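PDB 6QGL: VP5 from Halorubrum pleomorphic virus 6, which is an envelope protein of a pleomorphic haloarchaeal virus and probably fuses the viral membrane with that of the host cell. Local coordinates for residues Thr126-Ile138 against Leu159-Thr171. Residues are numbered along the deposited sequence; the frame is centred on the assembly and turned at random.
Sequences TVRELEAMTQTVI and LASGTSPNTLKDT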
loop_
_atom_site.group_PDB
_atom_site.type_symbol
_atom_site.label_atom_id
_atom_site.label_comp_id
_atom_site.label_asym_id
_atom_site.label_seq_id
_atom_site.Cartn_x
_atom_site.Cartn_y
_atom_site.Cartn_z
ATOM N N THR A 126 12.234 -1.356 8.289
ATOM C CA THR A 126 11.361 -0.888 9.376
ATOM C C THR A 126 12.095 -1.041 10.716
ATOM O O THR A 126 12.166 -0.106 11.515
ATOM C CB THR A 126 10.033 -1.692 9.376
ATOM O OG1 THR A 126 9.426 -1.633 8.084
ATOM C CG2 THR A 126 9.050 -1.213 10.438
ATOM N N VAL A 127 12.662 -2.228 10.912
ATOM C CA VAL A 127 13.384 -2.688 12.089
ATOM C C VAL A 127 14.748 -1.969 12.236
ATOM O O VAL A 127 15.124 -1.638 13.361
ATOM C CB VAL A 127 13.444 -4.235 12.004
ATOM C CG1 VAL A 127 14.244 -4.855 13.131
ATOM C CG2 VAL A 127 12.037 -4.798 12.011
ATOM N N ARG A 128 15.443 -1.665 11.113
ATOM C CA ARG A 128 16.709 -0.911 11.122
ATOM C C ARG A 128 16.453 0.540 11.483
ATOM O O ARG A 128 17.278 1.147 12.165
ATOM C CB ARG A 128 17.408 -0.948 9.754
ATOM C CG ARG A 128 18.316 -2.136 9.564
ATOM C CD ARG A 128 19.377 -1.930 8.484
ATOM N NE ARG A 128 18.871 -1.825 7.106
ATOM C CZ ARG A 128 18.574 -2.860 6.328
ATOM N NH1 ARG A 128 18.098 -2.663 5.108
ATOM N NH2 ARG A 128 18.711 -4.097 6.779
ATOM N N GLU A 129 15.322 1.100 10.995
ATOM C CA GLU A 129 14.898 2.474 11.254
ATOM C C GLU A 129 14.620 2.648 12.738
ATOM O O GLU A 129 15.113 3.610 13.320
ATOM C CB GLU A 129 13.662 2.836 10.418
ATOM C CG GLU A 129 13.199 4.275 10.555
ATOM C CD GLU A 129 11.946 4.589 9.764
ATOM O OE1 GLU A 129 10.902 3.950 10.028
ATOM O OE2 GLU A 129 12.009 5.473 8.880
ATOM N N LEU A 130 13.870 1.705 13.357
ATOM C CA LEU A 130 13.572 1.750 14.791
ATOM C C LEU A 130 14.864 1.818 15.601
ATOM O O LEU A 130 14.951 2.639 16.510
ATOM C CB LEU A 130 12.682 0.576 15.248
ATOM C CG LEU A 130 12.346 0.498 16.754
ATOM C CD1 LEU A 130 11.643 1.759 17.253
ATOM C CD2 LEU A 130 11.509 -0.708 17.062
ATOM N N GLU A 131 15.878 1.009 15.224
ATOM C CA GLU A 131 17.189 1.012 15.870
ATOM C C GLU A 131 17.875 2.371 15.716
ATOM O O GLU A 131 18.424 2.882 16.694
ATOM C CB GLU A 131 18.079 -0.116 15.317
ATOM C CG GLU A 131 19.423 -0.259 16.026
ATOM C CD GLU A 131 19.386 -0.594 17.508
ATOM O OE1 GLU A 131 18.319 -1.020 18.002
ATOM O OE2 GLU A 131 20.430 -0.437 18.178
ATOM N N ALA A 132 17.819 2.961 14.501
ATOM C CA ALA A 132 18.408 4.273 14.214
ATOM C C ALA A 132 17.713 5.366 15.032
ATOM O O ALA A 132 18.384 6.277 15.523
ATOM C CB ALA A 132 18.319 4.585 12.728
ATOM N N MET A 133 16.377 5.251 15.202
ATOM C CA MET A 133 15.555 6.174 15.990
ATOM C C MET A 133 15.888 6.018 17.475
ATOM O O MET A 133 16.016 7.019 18.178
ATOM C CB MET A 133 14.057 5.940 15.731
ATOM C CG MET A 133 13.610 6.354 14.342
ATOM S SD MET A 133 11.816 6.527 14.169
ATOM C CE MET A 133 11.323 4.822 14.037
ATOM N N THR A 134 16.076 4.758 17.932
ATOM C CA THR A 134 16.449 4.414 19.308
ATOM C C THR A 134 17.818 5.019 19.636
ATOM O O THR A 134 17.957 5.663 20.677
ATOM C CB THR A 134 16.398 2.893 19.516
ATOM O OG1 THR A 134 15.086 2.429 19.208
ATOM C CG2 THR A 134 16.756 2.479 20.936
ATOM N N GLN A 135 18.805 4.854 18.728
ATOM C CA GLN A 135 20.155 5.400 18.889
ATOM C C GLN A 135 20.148 6.919 19.025
ATOM O O GLN A 135 20.919 7.453 19.821
ATOM C CB GLN A 135 21.087 4.954 17.753
ATOM C CG GLN A 135 21.575 3.504 17.872
ATOM C CD GLN A 135 22.423 3.209 19.097
ATOM O OE1 GLN A 135 23.177 4.052 19.603
ATOM N NE2 GLN A 135 22.327 1.987 19.598
ATOM N N THR A 136 19.252 7.606 18.273
ATOM C CA THR A 136 19.065 9.061 18.308
ATOM C C THR A 136 18.575 9.488 19.696
ATOM O O THR A 136 19.185 10.369 20.295
ATOM C CB THR A 136 18.161 9.518 17.148
ATOM O OG1 THR A 136 18.847 9.293 15.919
ATOM C CG2 THR A 136 17.785 10.986 17.231
ATOM N N VAL A 137 17.512 8.833 20.219
ATOM C CA VAL A 137 16.933 9.083 21.549
ATOM C C VAL A 137 18.003 8.911 22.638
ATOM O O VAL A 137 18.102 9.758 23.528
ATOM C CB VAL A 137 15.662 8.215 21.789
ATOM C CG1 VAL A 137 15.192 8.267 23.241
ATOM C CG2 VAL A 137 14.538 8.631 20.854
ATOM N N ILE A 138 18.831 7.851 22.526
ATOM C CA ILE A 138 19.938 7.556 23.442
ATOM C C ILE A 138 20.966 8.706 23.428
ATOM O O ILE A 138 21.448 9.105 24.490
ATOM C CB ILE A 138 20.570 6.166 23.116
ATOM C CG1 ILE A 138 19.631 5.016 23.541
ATOM C CG2 ILE A 138 21.961 5.988 23.755
ATOM C CD1 ILE A 138 19.923 3.700 22.900
ATOM N N LEU A 159 18.578 -0.485 32.564
ATOM C CA LEU A 159 19.327 -0.524 31.307
ATOM C C LEU A 159 20.521 0.436 31.329
ATOM O O LEU A 159 20.336 1.632 31.542
ATOM C CB LEU A 159 18.394 -0.221 30.114
ATOM C CG LEU A 159 19.008 -0.293 28.717
ATOM C CD1 LEU A 159 19.250 -1.731 28.291
ATOM C CD2 LEU A 159 18.126 0.396 27.723
ATOM N N ALA A 160 21.736 -0.092 31.068
ATOM C CA ALA A 160 23.000 0.656 31.046
ATOM C C ALA A 160 22.985 1.843 30.081
ATOM O O ALA A 160 22.320 1.778 29.048
ATOM C CB ALA A 160 24.147 -0.276 30.692
ATOM N N SER A 161 23.713 2.924 30.427
ATOM C CA SER A 161 23.819 4.141 29.615
ATOM C C SER A 161 24.546 3.852 28.297
ATOM O O SER A 161 25.558 3.143 28.294
ATOM C CB SER A 161 24.548 5.237 30.389
ATOM O OG SER A 161 24.488 6.484 29.717
ATOM N N GLY A 162 23.995 4.368 27.195
ATOM C CA GLY A 162 24.543 4.197 25.851
ATOM C C GLY A 162 24.265 2.852 25.211
ATOM O O GLY A 162 24.764 2.572 24.114
ATOM N N THR A 163 23.459 2.013 25.888
ATOM C CA THR A 163 23.062 0.675 25.452
ATOM C C THR A 163 21.637 0.734 24.905
ATOM O O THR A 163 20.773 1.383 25.500
ATOM C CB THR A 163 23.223 -0.312 26.632
ATOM O OG1 THR A 163 24.606 -0.409 26.959
ATOM C CG2 THR A 163 22.676 -1.705 26.347
ATOM N N SER A 164 21.398 0.056 23.775
ATOM C CA SER A 164 20.075 -0.019 23.167
ATOM C C SER A 164 19.296 -1.201 23.755
ATOM O O SER A 164 19.880 -2.278 23.928
ATOM C CB SER A 164 20.185 -0.167 21.652
ATOM O OG SER A 164 18.907 -0.285 21.047
ATOM N N PRO A 165 17.979 -1.051 24.039
ATOM C CA PRO A 165 17.208 -2.204 24.535
ATOM C C PRO A 165 16.910 -3.212 23.414
ATOM O O PRO A 165 16.433 -4.315 23.684
ATOM C CB PRO A 165 15.933 -1.562 25.084
ATOM C CG PRO A 165 15.748 -0.342 24.273
ATOM C CD PRO A 165 17.120 0.144 23.884
ATOM N N ASN A 166 17.208 -2.821 22.154
ATOM C CA ASN A 166 16.999 -3.610 20.942
ATOM C C ASN A 166 18.247 -4.366 20.499
ATOM O O ASN A 166 19.372 -3.912 20.716
ATOM C CB ASN A 166 16.549 -2.720 19.778
ATOM C CG ASN A 166 15.468 -1.712 20.064
ATOM O OD1 ASN A 166 14.480 -1.987 20.757
ATOM N ND2 ASN A 166 15.623 -0.526 19.498
ATOM N N THR A 167 18.028 -5.504 19.827
ATOM C CA THR A 167 19.053 -6.355 19.230
ATOM C C THR A 167 18.494 -6.843 17.891
ATOM O O THR A 167 17.410 -7.436 17.861
ATOM C CB THR A 167 19.434 -7.534 20.155
ATOM O OG1 THR A 167 19.621 -7.076 21.495
ATOM C CG2 THR A 167 20.686 -8.266 19.684
ATOM N N LEU A 168 19.207 -6.555 16.787
ATOM C CA LEU A 168 18.809 -7.006 15.452
ATOM C C LEU A 168 19.613 -8.262 15.156
ATOM O O LEU A 168 20.810 -8.184 14.857
ATOM C CB LEU A 168 19.017 -5.922 14.364
ATOM C CG LEU A 168 18.393 -4.536 14.581
ATOM C CD1 LEU A 168 18.495 -3.698 13.326
ATOM C CD2 LEU A 168 16.944 -4.623 15.017
ATOM N N LYS A 169 18.965 -9.425 15.330
ATOM C CA LYS A 169 19.571 -10.746 15.162
ATOM C C LYS A 169 19.501 -11.218 13.720
ATOM O O LYS A 169 18.437 -11.154 13.104
ATOM C CB LYS A 169 18.897 -11.771 16.093
ATOM C CG LYS A 169 19.127 -11.519 17.582
ATOM C CD LYS A 169 18.263 -12.416 18.461
ATOM C CE LYS A 169 18.962 -13.690 18.865
ATOM N NZ LYS A 169 18.067 -14.585 19.643
ATOM N N ASP A 170 20.633 -11.701 13.184
ATOM C CA ASP A 170 20.705 -12.226 11.822
ATOM C C ASP A 170 20.078 -13.610 11.777
ATOM O O ASP A 170 20.497 -14.507 12.516
ATOM C CB ASP A 170 22.161 -12.274 11.318
ATOM C CG ASP A 170 22.767 -10.936 10.920
ATOM O OD1 ASP A 170 22.067 -9.904 11.035
ATOM O OD2 ASP A 170 23.936 -10.924 10.482
ATOM N N THR A 171 19.048 -13.768 10.934
ATOM C CA THR A 171 18.330 -15.027 10.747
ATOM C C THR A 171 18.412 -15.410 9.277
ATOM O O THR A 171 17.987 -14.638 8.417
ATOM C CB THR A 171 16.894 -14.911 11.286
ATOM O OG1 THR A 171 16.963 -14.559 12.668
ATOM C CG2 THR A 171 16.088 -16.197 11.124
HETATM O O HOH W 1 23.931 0.032 21.666
#
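Glu131 OE1 accepts two hydrogen bonds from the segment 159-171. Asn166 ND2 donates from 3.1 Å, meeting Glu131 OE1 nearly along its C-O axis. The oxygen lies in the amide plane of Asn166, although carboxylate and amide planes stand 71° apart. Ser164 OG donates to Glu131 OE1 at 3.2 Å on the syn side but tilted out of the carboxylate plane, from the same face as the amide. With CG anti to the backbone N and the chain then bent at chi2 (61°), the Glu131 carboxylate is brought to both donors. Ser164 OG also accepts from Asn166 N, which closes an ST turn and links the two residues that donate to Glu131. Asn166 ND2 makes a second, weak bond to Thr134 OG1, and Thr134 OG1 itself donates to Leu130 O at 2.7 Å. With Asn166 OD1 bonded to His188 of strand 180-189, both ends of the buried amide are held. A water bridges Gln135 NE2 and Ser164 N.

Apolar contacts flank this polar centre. Leu168 points toward the helix, with CD2 against Val127 CG1 and CD1 near the backbone of Arg128. At the other end, Ile138 CD1 packs on Ser164 CA at 3.7 Å, and Ile138 CG2 on Gly162 CA in the type II turn 160-163. The axes of helix 126-138 and strand 166-171 run roughly antiparallel, at 149°. Helix 97-140 thus packs against an edge strand, 166-174, of a four-stranded antiparallel sheet and the loop leading into it.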